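Local coordinates for protein kunitz-type conkunitzin-S1 (Conus striatus, PDB 6Q6C) that blocks voltage-activated potassium channels of the Shaker family, acting as a secreted cone-snail neurotoxin with the Kunitz protease-inhibitor fold, at residues R3-C7 / T56-T60; D12-K18 / Y37-N43. The protein carries 1 engineered substitution. Numbering follows the deposited sequence.

Interaction 1: residues R3-C7 / T56-T60; sequences RPSLC and TCLYT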
loop_
_atom_site.group_PDB
_atom_site.type_symbol
_atom_site.label_atom_id
_atom_site.label_comp_id
_atom_site.label_asym_id
_atom_site.label_seq_id
_atom_site.Cartn_x
_atom_site.Cartn_y
_atom_site.Cartn_z
ATOM N N ARG A 3 9.150 11.682 -3.396
ATOM C CA ARG A 3 7.969 10.784 -3.205
ATOM C C ARG A 3 7.184 11.280 -2.006
ATOM O O ARG A 3 7.786 11.713 -1.030
ATOM C CB ARG A 3 8.372 9.332 -2.874
ATOM C CG ARG A 3 9.176 8.630 -3.951
ATOM C CD ARG A 3 9.322 7.157 -3.698
ATOM N NE ARG A 3 9.861 6.456 -4.860
ATOM C CZ ARG A 3 11.102 6.575 -5.310
ATOM N NH1 ARG A 3 11.937 7.433 -4.746
ATOM N NH2 ARG A 3 11.497 5.870 -6.355
ATOM N N PRO A 4 5.836 11.210 -2.008
ATOM C CA PRO A 4 5.076 11.458 -0.787
ATOM C C PRO A 4 5.548 10.604 0.401
ATOM O O PRO A 4 5.930 9.443 0.187
ATOM C CB PRO A 4 3.656 11.039 -1.208
ATOM C CG PRO A 4 3.603 11.222 -2.726
ATOM C CD PRO A 4 5.008 10.931 -3.185
ATOM N N SER A 5 5.528 11.143 1.620
ATOM C CA SER A 5 5.970 10.417 2.842
ATOM C C SER A 5 5.127 9.146 3.061
ATOM O O SER A 5 5.684 8.166 3.605
ATOM C CB SER A 5 5.915 11.292 4.041
ATOM O OG SER A 5 4.579 11.711 4.302
ATOM N N LEU A 6 3.891 9.064 2.540
ATOM C CA LEU A 6 3.102 7.832 2.745
ATOM C C LEU A 6 3.796 6.635 2.072
ATOM O O LEU A 6 3.595 5.521 2.495
ATOM C CB LEU A 6 1.680 8.028 2.213
ATOM C CG LEU A 6 1.571 8.195 0.705
ATOM C CD1 LEU A 6 1.388 6.878 -0.015
ATOM C CD2 LEU A 6 0.413 9.102 0.417
ATOM N N CYS A 7 4.615 6.880 1.059
ATOM C CA CYS A 7 5.242 5.796 0.283
ATOM C C CYS A 7 6.260 5.033 1.137
ATOM O O CYS A 7 6.589 3.885 0.759
ATOM C CB CYS A 7 5.932 6.349 -0.952
ATOM S SG CYS A 7 4.763 7.220 -2.048
ATOM N N THR A 56 1.536 7.246 -7.760
ATOM C CA THR A 56 1.745 8.009 -6.506
ATOM C C THR A 56 3.183 7.898 -6.009
ATOM O O THR A 56 3.733 8.915 -5.516
ATOM C CB THR A 56 0.775 7.549 -5.421
ATOM O OG1 THR A 56 -0.547 7.710 -5.894
ATOM C CG2 THR A 56 0.954 8.283 -4.121
ATOM N N CYS A 57 3.779 6.724 -6.070
ATOM C CA CYS A 57 5.018 6.413 -5.344
ATOM C C CYS A 57 6.214 6.119 -6.253
ATOM O O CYS A 57 7.278 6.391 -5.832
ATOM C CB CYS A 57 4.845 5.242 -4.386
ATOM S SG CYS A 57 3.720 5.631 -3.028
ATOM N N LEU A 58 6.037 5.536 -7.430
ATOM C CA LEU A 58 7.186 5.077 -8.220
ATOM C C LEU A 58 7.576 6.193 -9.182
ATOM O O LEU A 58 8.741 6.475 -9.312
ATOM C CB LEU A 58 6.780 3.806 -8.943
ATOM C CG LEU A 58 7.889 3.100 -9.686
ATOM C CD1 LEU A 58 9.139 2.863 -8.818
ATOM C CD2 LEU A 58 7.347 1.805 -10.259
ATOM N N TYR A 59 6.611 6.820 -9.837
ATOM C CA TYR A 59 6.822 7.808 -10.926
ATOM C C TYR A 59 6.491 9.195 -10.402
ATOM O O TYR A 59 5.492 9.790 -10.845
ATOM C CB TYR A 59 5.967 7.409 -12.134
ATOM C CG TYR A 59 6.330 6.048 -12.651
ATOM C CD1 TYR A 59 7.590 5.843 -13.218
ATOM C CD2 TYR A 59 5.483 4.961 -12.556
ATOM C CE1 TYR A 59 7.998 4.594 -13.639
ATOM C CE2 TYR A 59 5.866 3.707 -12.999
ATOM C CZ TYR A 59 7.114 3.528 -13.594
ATOM O OH TYR A 59 7.584 2.287 -13.995
ATOM N N THR A 60 7.254 9.624 -9.404
ATOM C CA THR A 60 7.246 10.990 -8.810
ATOM C C THR A 60 8.443 11.798 -9.337
ATOM O O THR A 60 8.450 12.315 -10.455
ATOM C CB THR A 60 7.356 10.928 -7.286
ATOM O OG1 THR A 60 8.715 10.523 -7.055
ATOM C CG2 THR A 60 6.315 10.028 -6.644
#
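Thr56, in the last turn of helix 50-58, has its methyl against the 3-7 segment: CG2 lies 4.2 Å from Pro4 CG and 4.4 Å from Leu6 CD1, while its hydroxyl is hydrogen-bonded to Asp52 O. The Thr56 carbonyl also meets the proline ring, Thr56 O to Pro4 CD 3.3 Å. At Cys57 the segments are covalently joined: SG is 2.1 Å from Cys7 SG, chi3 is -84° and both chi1 angles are m, giving a left-handed bridge with chi3 close to the -90° expected of a disulfide. This is the disulfide that in the Kunitz fold ties the N-terminal 3-10 turn to the C-terminal helix, and Tyr25 and Phe47 help to bury it. Leu6 CD1 packs 4.0 Å from Cys57 SG. Cys57 O also accepts a weak hydrogen bond from Arg3 NE (2.8 Å, but bent to 122°). Leu58 O lies 4.1 Å from Arg3 NH2, merely nearby. Past Tyr59 the chain folds back, bringing Thr60 OG1 to 3.7 Å from Arg3 CG and Thr60 CG2 to 3.8 Å from Pro4 CD.

Interaction 2: residues D12-K18 / Y37-N43; sequences DSGSGTK and YTGQGGN. With NO3 (nitrate ion), chain E; PO4 (phosphate ion), chain C.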
loop_
_atom_site.group_PDB
_atom_site.type_symbol
_atom_site.label_atom_id
_atom_site.label_comp_id
_atom_site.label_asym_id
_atom_site.label_seq_id
_atom_site.Cartn_x
_atom_site.Cartn_y
_atom_site.Cartn_z
ATOM N N ASP A 12 0.512 -2.422 6.313
ATOM C CA ASP A 12 -0.287 -2.501 7.555
ATOM C C ASP A 12 -1.602 -3.198 7.250
ATOM O O ASP A 12 -2.428 -2.640 6.553
ATOM C CB ASP A 12 -0.494 -1.103 8.129
ATOM C CG ASP A 12 -1.219 -1.011 9.432
ATOM O OD1 ASP A 12 -1.819 -1.977 9.859
ATOM O OD2 ASP A 12 -1.117 0.101 10.047
ATOM N N SER A 13 -1.777 -4.413 7.738
ATOM C CA SER A 13 -3.014 -5.183 7.444
ATOM C C SER A 13 -4.214 -4.608 8.192
ATOM O O SER A 13 -5.342 -5.020 7.855
ATOM C CB SER A 13 -2.834 -6.639 7.773
ATOM O OG SER A 13 -2.566 -6.813 9.140
ATOM N N GLY A 14 -4.009 -3.734 9.193
ATOM C CA GLY A 14 -5.198 -3.132 9.815
ATOM C C GLY A 14 -5.731 -3.921 10.995
ATOM O O GLY A 14 -5.087 -4.833 11.518
ATOM N N SER A 15 -6.930 -3.533 11.425
ATOM C CA SER A 15 -7.530 -3.924 12.717
ATOM C C SER A 15 -8.868 -4.654 12.548
ATOM O O SER A 15 -9.586 -4.840 13.552
ATOM C CB SER A 15 -7.720 -2.676 13.562
ATOM O OG SER A 15 -8.581 -1.741 12.873
ATOM N N GLY A 16 -9.214 -5.045 11.321
ATOM C CA GLY A 16 -10.491 -5.678 11.023
ATOM C C GLY A 16 -10.380 -7.180 10.805
ATOM O O GLY A 16 -9.338 -7.857 11.178
ATOM N N THR A 17 -11.406 -7.772 10.204
ATOM C CA THR A 17 -11.374 -9.239 9.927
ATOM C C THR A 17 -11.700 -9.560 8.464
ATOM O O THR A 17 -11.892 -10.738 8.118
ATOM C CB THR A 17 -12.289 -9.981 10.911
ATOM O OG1 THR A 17 -13.604 -9.502 10.634
ATOM C CG2 THR A 17 -11.928 -9.802 12.356
ATOM N N LYS A 18 -11.819 -8.548 7.628
ATOM C CA LYS A 18 -11.971 -8.821 6.191
ATOM C C LYS A 18 -10.675 -9.375 5.610
ATOM O O LYS A 18 -9.688 -9.360 6.278
ATOM C CB LYS A 18 -12.487 -7.608 5.434
ATOM C CG LYS A 18 -13.756 -7.088 5.979
ATOM C CD LYS A 18 -14.098 -5.712 5.389
ATOM C CE LYS A 18 -15.490 -5.195 5.625
ATOM N NZ LYS A 18 -15.654 -3.807 5.116
ATOM N N TYR A 37 -5.329 -6.929 3.307
ATOM C CA TYR A 37 -5.820 -5.876 4.201
ATOM C C TYR A 37 -7.139 -6.304 4.820
ATOM O O TYR A 37 -7.975 -6.941 4.109
ATOM C CB TYR A 37 -5.982 -4.615 3.362
ATOM C CG TYR A 37 -6.491 -3.390 4.104
ATOM C CD1 TYR A 37 -5.823 -2.924 5.228
ATOM C CD2 TYR A 37 -7.664 -2.727 3.746
ATOM C CE1 TYR A 37 -6.285 -1.833 5.939
ATOM C CE2 TYR A 37 -8.112 -1.594 4.429
ATOM C CZ TYR A 37 -7.443 -1.153 5.553
ATOM O OH TYR A 37 -7.881 -0.058 6.244
ATOM N N THR A 38 -7.291 -5.961 6.086
ATOM C CA THR A 38 -8.492 -6.369 6.839
ATOM C C THR A 38 -9.634 -5.396 6.751
ATOM O O THR A 38 -10.689 -5.664 7.386
ATOM C CB THR A 38 -8.155 -6.649 8.291
ATOM O OG1 THR A 38 -7.777 -5.379 8.861
ATOM C CG2 THR A 38 -7.113 -7.722 8.468
ATOM N N GLY A 39 -9.481 -4.318 5.984
ATOM C CA GLY A 39 -10.626 -3.427 5.680
ATOM C C GLY A 39 -10.759 -2.204 6.552
ATOM O O GLY A 39 -11.572 -1.336 6.187
ATOM N N GLN A 40 -10.048 -2.092 7.645
ATOM C CA GLN A 40 -10.068 -0.853 8.463
ATOM C C GLN A 40 -8.734 -0.736 9.190
ATOM O O GLN A 40 -8.021 -1.737 9.328
ATOM C CB GLN A 40 -11.304 -0.921 9.383
ATOM C CG GLN A 40 -11.037 -1.933 10.496
ATOM C CD GLN A 40 -12.136 -2.049 11.517
ATOM O OE1 GLN A 40 -11.935 -1.801 12.698
ATOM N NE2 GLN A 40 -13.284 -2.477 11.056
ATOM N N GLY A 41 -8.438 0.450 9.678
ATOM C CA GLY A 41 -7.293 0.663 10.567
ATOM C C GLY A 41 -5.959 0.517 9.884
ATOM O O GLY A 41 -4.896 0.304 10.563
ATOM N N GLY A 42 -5.915 0.772 8.605
ATOM C CA GLY A 42 -4.568 0.704 8.012
ATOM C C GLY A 42 -3.757 1.989 8.124
ATOM O O GLY A 42 -3.856 2.801 9.049
ATOM N N ASN A 43 -2.908 2.166 7.127
ATOM C CA ASN A 43 -2.244 3.454 6.880
ATOM C C ASN A 43 -2.381 3.812 5.411
ATOM O O ASN A 43 -3.043 3.117 4.675
ATOM C CB ASN A 43 -0.857 3.409 7.447
ATOM C CG ASN A 43 0.107 2.537 6.668
ATOM O OD1 ASN A 43 -0.049 2.324 5.457
ATOM N ND2 ASN A 43 1.120 2.045 7.386
HETATM N N NO3 E . -9.051 1.705 3.676
HETATM O O1 NO3 E . -9.549 1.450 5.166
HETATM O O2 NO3 E . -9.812 0.852 2.312
HETATM O O3 NO3 E . -7.532 1.774 3.283
HETATM P P PO4 C . -14.466 -2.087 1.903
HETATM O O1 PO4 C . -14.066 -3.218 2.850
HETATM O O2 PO4 C . -13.215 -1.257 1.610
HETATM O O3 PO4 C . -15.651 -1.345 2.426
HETATM O O4 PO4 C . -14.847 -2.685 0.531
HETATM O O HOH W 1 -2.864 -0.198 5.320
HETATM O O HOH W 2 -0.239 -0.294 4.401
HETATM O O HOH W 3 -14.482 -2.377 7.272
#
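With chi1 in the p well, Thr38 places OG1 between two backbones: it donates to Ser13 O (2.7 Å) and accepts from Gly16 N (2.9 Å). Ser13 O also takes the bond from Thr38 N (2.8 Å). Further along, Ser15 N reaches Gln40 O at 3.0 Å and Lys18 N reaches Thr38 O at 3.1 Å. Asp12, chi1 t, closes an Asx turn through OD1 to Gly14 N (2.9 Å). Gly14 itself has phi 90°, and a CB there would fall 2.2 Å from Gln40 O, which explains the glycine. Tyr37, chi1 180°, sets CD1 3.4 Å from Ser13 O and sends OH to nitrate O1 at a very short 2.5 Å. Lys18 is extended (m, t, t, t), so CD passes 4.2 Å from Gly39 CA and NZ reaches phosphate O1 (2.8 Å), an ion shared with Arg48. In the p rotamer, Asn43 bonds Pro10 O through ND2, and water 2 links its OD1 (2.8 Å) to Asp12 N (3.0 Å). Such paired loops form the protease-binding end of canonical Kunitz inhibitors, where a disulfide usually joins them; neither segment here contains a cysteine.

The two contacts lie on opposite sides of the chain's centre, with centres 21 Å apart and nearest atoms about 6 Å apart. Their segments follow the order 3-7, 12-18, 37-43, 56-60, so interaction 1 closes the outer circuit and interaction 2 the inner one. Between 12-18 and 37-43 runs the antiparallel hairpin of strands 20-26 and 31-37, which serves both ends: Tyr25 packs against interaction 1, whereas Tyr37 pairs through its backbone with Glu20 beside interaction 2. Helix 50-58 supplies part of interaction 1 and is tied to strand 31-37 by the Cys32-Cys53 disulfide. One pole is therefore cross-linked covalently, while the other is joined across its loops by hydrogen bonds.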